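Similarities with probable monooxygenase (Photorhabdus luminescens, PDB 4HB9) probably acts as an FAD-dependent monooxygenase, holding flavin-adenine dinucleotide in a Rossmann-type fold of the aromatic ring hydroxylase-like class. Local coordinates at residues I11-I25 with A334-A346. Residues are numbered along the deposited sequence; the frame is centred on the assembly and turned at random.
Sequences IGGTCLAHGLRKHGI and ALRDALLLTQKLA. With FAD (flavin-adenine dinucleotide), chain B; EDO (1,2-ethanediol), chain E; EDO (1,2-ethanediol), chain G.
A338 packs on G12, C15 and L16, and T342 on L16 and G19, an example of how two nearly parallel helices come close when glycine and alanine line their interface. The axes of the short segments approach to 8.0 Å at a crossing angle of -26°. The methyl of A338 presses on the backbone of the other helix, its CB 3.5 Å from G12 O, and also meets CB of C15. One turn on, T342 lies over G19, which has no side chain in the way. With chi1 at -65° the hydroxyl of T342 lies beside its own backbone N and CG2 anti to it, which puts that methyl 3.4 Å from G19 O; the hydroxyl donates to A338 O of its own helix (OG1 to O 2.7 Å). No hydrogen bond joins the two segments. L16, its CG anti to N, runs past T342 in the opposite direction, CD1 3.6 Å from T342 OG1, while its CD2 meets L341 CD2. G19 O is gripped from opposite faces of its carbonyl plane by H23 N and H23 ND1; the latter bond is nearly straight (170°) and lies in the imidazole plane. That bond fixes the ring, whose CD2 rests 3.4 Å from CB of A346. Leucines flank this seam: CD2 of L335 touches both I11 CG2 and C15 CB, 3.6 Å from each, and CD2 of L20 meets CD1 of L345 at 3.9 Å. At the N-terminal end of helix 11-22, the amides of I11 and G12 bind the FAD pyrophosphate, as in Rossmann-type dinucleotide folds. Helix 11-22 also touches strand 3-7 and helix 111-119, and helix 330-349 packs on helix 355-386.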
loop_
_atom_site.group_PDB
_atom_site.type_symbol
_atom_site.label_atom_id
_atom_site.label_comp_id
_atom_site.label_asym_id
_atom_site.label_seq_id
_atom_site.Cartn_x
_atom_site.Cartn_y
_atom_site.Cartn_z
ATOM N N ILE A 11 -6.411 -4.380 1.187
ATOM C CA ILE A 11 -5.716 -4.731 2.407
ATOM C C ILE A 11 -6.523 -4.344 3.642
ATOM O O ILE A 11 -6.743 -5.166 4.539
ATOM C CB ILE A 11 -4.344 -4.027 2.489
ATOM C CG1 ILE A 11 -3.431 -4.433 1.322
ATOM C CG2 ILE A 11 -3.661 -4.324 3.806
ATOM C CD1 ILE A 11 -3.156 -5.904 1.179
ATOM N N GLY A 12 -6.931 -3.078 3.699
ATOM C CA GLY A 12 -7.669 -2.555 4.838
ATOM C C GLY A 12 -9.046 -3.156 5.032
ATOM O O GLY A 12 -9.402 -3.544 6.140
ATOM N N GLY A 13 -9.806 -3.250 3.949
ATOM C CA GLY A 13 -11.201 -3.694 4.015
ATOM C C GLY A 13 -11.347 -5.136 4.452
ATOM O O GLY A 13 -12.219 -5.474 5.252
ATOM N N THR A 14 -10.480 -5.997 3.941
ATOM C CA THR A 14 -10.496 -7.394 4.342
ATOM C C THR A 14 -10.068 -7.552 5.787
ATOM O O THR A 14 -10.714 -8.287 6.546
ATOM C CB THR A 14 -9.633 -8.272 3.405
ATOM O OG1 THR A 14 -8.294 -7.793 3.365
ATOM C CG2 THR A 14 -10.188 -8.301 2.011
ATOM N N CYS A 15 -9.010 -6.853 6.199
ATOM C CA CYS A 15 -8.579 -6.930 7.584
ATOM C C CYS A 15 -9.717 -6.482 8.491
ATOM O O CYS A 15 -10.012 -7.142 9.489
ATOM C CB CYS A 15 -7.324 -6.102 7.869
ATOM S SG CYS A 15 -6.568 -6.434 9.475
ATOM N N LEU A 16 -10.354 -5.363 8.140
ATOM C CA LEU A 16 -11.489 -4.859 8.910
ATOM C C LEU A 16 -12.603 -5.894 9.025
ATOM O O LEU A 16 -13.145 -6.086 10.097
ATOM C CB LEU A 16 -12.055 -3.569 8.292
ATOM C CG LEU A 16 -13.255 -2.938 9.012
ATOM C CD1 LEU A 16 -12.937 -2.555 10.448
ATOM C CD2 LEU A 16 -13.757 -1.715 8.238
ATOM N N ALA A 17 -12.964 -6.535 7.925
ATOM C CA ALA A 17 -14.073 -7.482 7.952
ATOM C C ALA A 17 -13.759 -8.666 8.862
ATOM O O ALA A 17 -14.603 -9.079 9.639
ATOM C CB ALA A 17 -14.465 -7.927 6.555
ATOM N N HIS A 18 -12.516 -9.154 8.842
ATOM C CA HIS A 18 -12.088 -10.173 9.790
ATOM C C HIS A 18 -12.252 -9.740 11.227
ATOM O O HIS A 18 -12.769 -10.496 12.078
ATOM C CB HIS A 18 -10.630 -10.563 9.551
ATOM C CG HIS A 18 -10.446 -11.470 8.391
ATOM N ND1 HIS A 18 -11.007 -12.722 8.336
ATOM C CD2 HIS A 18 -9.766 -11.309 7.236
ATOM C CE1 HIS A 18 -10.692 -13.288 7.191
ATOM N NE2 HIS A 18 -9.933 -12.456 6.510
ATOM N N GLY A 19 -11.830 -8.513 11.507
ATOM C CA GLY A 19 -11.906 -7.993 12.849
ATOM C C GLY A 19 -13.335 -7.863 13.347
ATOM O O GLY A 19 -13.645 -8.237 14.483
ATOM N N LEU A 20 -14.205 -7.320 12.502
ATOM C CA LEU A 20 -15.618 -7.151 12.878
ATOM C C LEU A 20 -16.291 -8.505 13.110
ATOM O O LEU A 20 -17.032 -8.670 14.091
ATOM C CB LEU A 20 -16.371 -6.346 11.816
ATOM C CG LEU A 20 -15.838 -4.921 11.621
ATOM C CD1 LEU A 20 -16.536 -4.250 10.460
ATOM C CD2 LEU A 20 -15.986 -4.082 12.875
ATOM N N ARG A 21 -16.022 -9.477 12.243
ATOM C CA ARG A 21 -16.544 -10.837 12.454
ATOM C C ARG A 21 -16.091 -11.413 13.786
ATOM O O ARG A 21 -16.893 -12.018 14.536
ATOM C CB ARG A 21 -16.165 -11.752 11.298
ATOM C CG ARG A 21 -16.915 -11.443 10.026
ATOM C CD ARG A 21 -16.196 -11.904 8.765
ATOM N NE ARG A 21 -15.819 -13.327 8.766
ATOM C CZ ARG A 21 -16.634 -14.349 8.488
ATOM N NH1 ARG A 21 -17.915 -14.154 8.203
ATOM N NH2 ARG A 21 -16.155 -15.593 8.521
ATOM N N LYS A 22 -14.817 -11.184 14.130
ATOM C CA LYS A 22 -14.307 -11.641 15.422
ATOM C C LYS A 22 -15.114 -11.104 16.592
ATOM O O LYS A 22 -15.290 -11.809 17.600
ATOM C CB LYS A 22 -12.828 -11.290 15.596
ATOM C CG LYS A 22 -12.202 -11.960 16.791
ATOM C CD LYS A 22 -10.738 -11.593 16.923
ATOM C CE LYS A 22 -10.151 -12.277 18.146
ATOM N NZ LYS A 22 -8.682 -12.106 18.177
ATOM N N HIS A 23 -15.625 -9.874 16.458
ATOM C CA HIS A 23 -16.366 -9.247 17.554
ATOM C C HIS A 23 -17.878 -9.414 17.401
ATOM O O HIS A 23 -18.634 -8.817 18.141
ATOM C CB HIS A 23 -15.947 -7.786 17.707
ATOM C CG HIS A 23 -14.530 -7.632 18.157
ATOM N ND1 HIS A 23 -13.460 -7.837 17.311
ATOM C CD2 HIS A 23 -14.003 -7.353 19.370
ATOM C CE1 HIS A 23 -12.333 -7.657 17.982
ATOM N NE2 HIS A 23 -12.638 -7.362 19.231
ATOM N N GLY A 24 -18.294 -10.239 16.450
ATOM C CA GLY A 24 -19.684 -10.615 16.275
ATOM C C GLY A 24 -20.528 -9.618 15.503
ATOM O O GLY A 24 -21.746 -9.633 15.595
ATOM N N ILE A 25 -19.870 -8.776 14.722
ATOM C CA ILE A 25 -20.550 -7.715 13.968
ATOM C C ILE A 25 -20.832 -8.170 12.559
ATOM O O ILE A 25 -20.001 -8.816 11.924
ATOM C CB ILE A 25 -19.697 -6.432 14.018
ATOM C CG1 ILE A 25 -19.614 -5.956 15.467
ATOM C CG2 ILE A 25 -20.248 -5.356 13.101
ATOM C CD1 ILE A 25 -18.526 -4.938 15.738
ATOM N N ALA A 334 -3.127 1.083 6.488
ATOM C CA ALA A 334 -4.450 0.516 6.250
ATOM C C ALA A 334 -4.821 -0.575 7.283
ATOM O O ALA A 334 -5.953 -0.615 7.807
ATOM C CB ALA A 334 -4.557 -0.040 4.847
ATOM N N LEU A 335 -3.861 -1.438 7.585
ATOM C CA LEU A 335 -4.031 -2.467 8.609
ATOM C C LEU A 335 -4.222 -1.865 10.001
ATOM O O LEU A 335 -5.107 -2.278 10.747
ATOM C CB LEU A 335 -2.824 -3.414 8.611
ATOM C CG LEU A 335 -2.730 -4.280 7.370
ATOM C CD1 LEU A 335 -1.365 -4.979 7.308
ATOM C CD2 LEU A 335 -3.887 -5.267 7.306
ATOM N N ARG A 336 -3.378 -0.896 10.338
ATOM C CA ARG A 336 -3.499 -0.172 11.586
ATOM C C ARG A 336 -4.901 0.438 11.762
ATOM O O ARG A 336 -5.475 0.350 12.851
ATOM C CB ARG A 336 -2.459 0.938 11.621
ATOM C CG ARG A 336 -2.268 1.588 12.962
ATOM C CD ARG A 336 -1.095 2.544 12.879
ATOM N NE ARG A 336 -0.882 3.248 14.133
ATOM C CZ ARG A 336 0.099 4.131 14.339
ATOM N NH1 ARG A 336 0.966 4.421 13.381
ATOM N NH2 ARG A 336 0.220 4.708 15.516
ATOM N N ASP A 337 -5.397 1.096 10.716
ATOM C CA ASP A 337 -6.761 1.650 10.704
ATOM C C ASP A 337 -7.808 0.553 10.962
ATOM O O ASP A 337 -8.747 0.740 11.741
ATOM C CB ASP A 337 -7.125 2.264 9.364
ATOM C CG ASP A 337 -6.355 3.548 9.021
ATOM O OD1 ASP A 337 -5.641 4.149 9.860
ATOM O OD2 ASP A 337 -6.465 3.944 7.844
ATOM N N ALA A 338 -7.641 -0.587 10.308
ATOM C CA ALA A 338 -8.616 -1.694 10.405
ATOM C C ALA A 338 -8.716 -2.241 11.824
ATOM O O ALA A 338 -9.817 -2.474 12.347
ATOM C CB ALA A 338 -8.274 -2.795 9.405
ATOM N N LEU A 339 -7.573 -2.396 12.476
ATOM C CA LEU A 339 -7.552 -2.833 13.863
ATOM C C LEU A 339 -8.224 -1.785 14.762
ATOM O O LEU A 339 -9.044 -2.092 15.619
ATOM C CB LEU A 339 -6.113 -3.052 14.321
ATOM C CG LEU A 339 -5.981 -3.442 15.788
ATOM C CD1 LEU A 339 -6.730 -4.711 16.083
ATOM C CD2 LEU A 339 -4.529 -3.601 16.193
ATOM N N LEU A 340 -7.848 -0.535 14.567
ATOM C CA LEU A 340 -8.435 0.544 15.360
ATOM C C LEU A 340 -9.953 0.664 15.191
ATOM O O LEU A 340 -10.689 0.737 16.179
ATOM C CB LEU A 340 -7.753 1.856 15.013
ATOM C CG LEU A 340 -8.208 3.033 15.877
ATOM C CD1 LEU A 340 -7.963 2.734 17.357
ATOM C CD2 LEU A 340 -7.464 4.260 15.382
ATOM N N LEU A 341 -10.427 0.680 13.954
ATOM C CA LEU A 341 -11.854 0.772 13.688
ATOM C C LEU A 341 -12.624 -0.455 14.187
ATOM O O LEU A 341 -13.727 -0.325 14.702
ATOM C CB LEU A 341 -12.120 1.019 12.216
ATOM C CG LEU A 341 -13.578 1.307 11.821
ATOM C CD1 LEU A 341 -14.203 2.426 12.670
ATOM C CD2 LEU A 341 -13.641 1.649 10.361
ATOM N N THR A 342 -12.027 -1.642 14.065
ATOM C CA THR A 342 -12.593 -2.845 14.695
ATOM C C THR A 342 -12.844 -2.616 16.194
ATOM O O THR A 342 -13.936 -2.897 16.703
ATOM C CB THR A 342 -11.645 -4.053 14.534
ATOM O OG1 THR A 342 -11.537 -4.383 13.153
ATOM C CG2 THR A 342 -12.171 -5.251 15.295
ATOM N N GLN A 343 -11.811 -2.159 16.885
ATOM C CA GLN A 343 -11.876 -1.965 18.317
ATOM C C GLN A 343 -12.950 -0.943 18.696
ATOM O O GLN A 343 -13.691 -1.148 19.657
ATOM C CB GLN A 343 -10.524 -1.545 18.883
ATOM C CG GLN A 343 -9.462 -2.623 18.821
ATOM C CD GLN A 343 -8.053 -2.100 19.061
ATOM O OE1 GLN A 343 -7.799 -0.901 19.015
ATOM N NE2 GLN A 343 -7.129 -3.008 19.276
ATOM N N LYS A 344 -13.052 0.145 17.932
ATOM C CA LYS A 344 -14.062 1.183 18.217
ATOM C C LYS A 344 -15.486 0.702 17.887
ATOM O O LYS A 344 -16.390 0.877 18.698
ATOM C CB LYS A 344 -13.710 2.498 17.503
ATOM C CG LYS A 344 -12.358 3.062 17.916
ATOM C CD LYS A 344 -12.154 3.104 19.429
ATOM C CE LYS A 344 -10.812 3.688 19.805
ATOM N NZ LYS A 344 -10.671 3.798 21.283
ATOM N N LEU A 345 -15.697 0.034 16.752
ATOM C CA LEU A 345 -17.018 -0.507 16.456
ATOM C C LEU A 345 -17.383 -1.620 17.447
ATOM O O LEU A 345 -18.543 -1.737 17.847
ATOM C CB LEU A 345 -17.148 -0.968 14.995
ATOM C CG LEU A 345 -17.104 0.175 13.969
ATOM C CD1 LEU A 345 -17.030 -0.372 12.573
ATOM C CD2 LEU A 345 -18.268 1.167 14.086
ATOM N N ALA A 346 -16.404 -2.407 17.886
ATOM C CA ALA A 346 -16.692 -3.455 18.881
ATOM C C ALA A 346 -17.215 -2.830 20.187
ATOM O O ALA A 346 -18.076 -3.408 20.842
ATOM C CB ALA A 346 -15.459 -4.294 19.161
HETATM P PA FAD B . -6.221 -1.153 -1.685
HETATM O O1A FAD B . -5.455 -2.282 -1.047
HETATM O O2A FAD B . -5.818 -0.435 -2.928
HETATM O O5B FAD B . -7.740 -1.627 -1.853
HETATM C C5B FAD B . -8.729 -0.805 -2.443
HETATM C C4B FAD B . -9.803 -1.762 -2.923
HETATM O O4B FAD B . -10.977 -1.003 -3.265
HETATM C C3B FAD B . -9.390 -2.576 -4.165
HETATM O O3B FAD B . -9.726 -3.957 -4.023
HETATM C C2B FAD B . -10.189 -1.906 -5.264
HETATM O O2B FAD B . -10.516 -2.732 -6.367
HETATM C C1B FAD B . -11.454 -1.488 -4.500
HETATM N N9A FAD B . -12.241 -0.409 -5.100
HETATM C C8A FAD B . -11.787 0.774 -5.594
HETATM N N7A FAD B . -12.823 1.561 -6.004
HETATM C C5A FAD B . -13.949 0.853 -5.769
HETATM C C6A FAD B . -15.386 1.107 -5.988
HETATM N N6A FAD B . -15.728 2.283 -6.563
HETATM N N1A FAD B . -16.267 0.147 -5.641
HETATM C C2A FAD B . -15.862 -1.005 -5.059
HETATM N N3A FAD B . -14.571 -1.310 -4.823
HETATM C C4A FAD B . -13.580 -0.419 -5.156
HETATM N N1 FAD B . 2.727 -0.628 1.818
HETATM C C2 FAD B . 3.435 -1.020 2.901
HETATM O O2 FAD B . 3.004 -0.810 4.088
HETATM N N3 FAD B . 4.613 -1.652 2.745
HETATM C C4 FAD B . 5.197 -1.892 1.566
HETATM O O4 FAD B . 6.309 -2.483 1.514
HETATM C C4X FAD B . 4.510 -1.458 0.347
HETATM N N5 FAD B . 5.023 -1.674 -0.898
HETATM C C5X FAD B . 4.346 -1.243 -1.987
HETATM C C6 FAD B . 4.867 -1.433 -3.262
HETATM C C7 FAD B . 4.182 -1.004 -4.401
HETATM C C7M FAD B . 4.751 -1.213 -5.792
HETATM C C8 FAD B . 2.885 -0.323 -4.255
HETATM C C8M FAD B . 2.113 0.142 -5.470
HETATM C C9 FAD B . 2.358 -0.130 -2.982
HETATM C C9A FAD B . 3.026 -0.559 -1.835
HETATM N N10 FAD B . 2.486 -0.356 -0.546
HETATM C C10 FAD B . 3.205 -0.785 0.565
HETATM C "C1'" FAD B . 1.212 0.357 -0.324
HETATM C "C2'" FAD B . 0.015 -0.581 -0.182
HETATM O "O2'" FAD B . -0.024 -1.523 -1.240
HETATM C "C3'" FAD B . -1.267 0.248 -0.194
HETATM O "O3'" FAD B . -1.073 1.402 0.623
HETATM C "C4'" FAD B . -2.432 -0.560 0.360
HETATM O "O4'" FAD B . -2.882 -1.425 -0.666
HETATM C "C5'" FAD B . -3.586 0.315 0.802
HETATM O "O5'" FAD B . -4.595 -0.544 1.290
HETATM P P FAD B . -6.126 -0.128 1.014
HETATM O O1P FAD B . -6.927 -1.284 1.563
HETATM O O2P FAD B . -6.347 1.272 1.522
HETATM O O3P FAD B . -6.340 -0.003 -0.572
HETATM C C1 EDO E . -13.369 -14.163 10.687
HETATM O O1 EDO E . -13.108 -13.829 9.359
HETATM C C2 EDO E . -12.384 -13.437 11.568
HETATM O O2 EDO E . -13.063 -12.906 12.629
HETATM C C1 EDO G . 3.169 2.553 9.440
HETATM O O1 EDO G . 4.247 2.716 10.360
HETATM C C2 EDO G . 1.939 2.114 10.215
HETATM O O2 EDO G . 1.241 3.238 10.718
#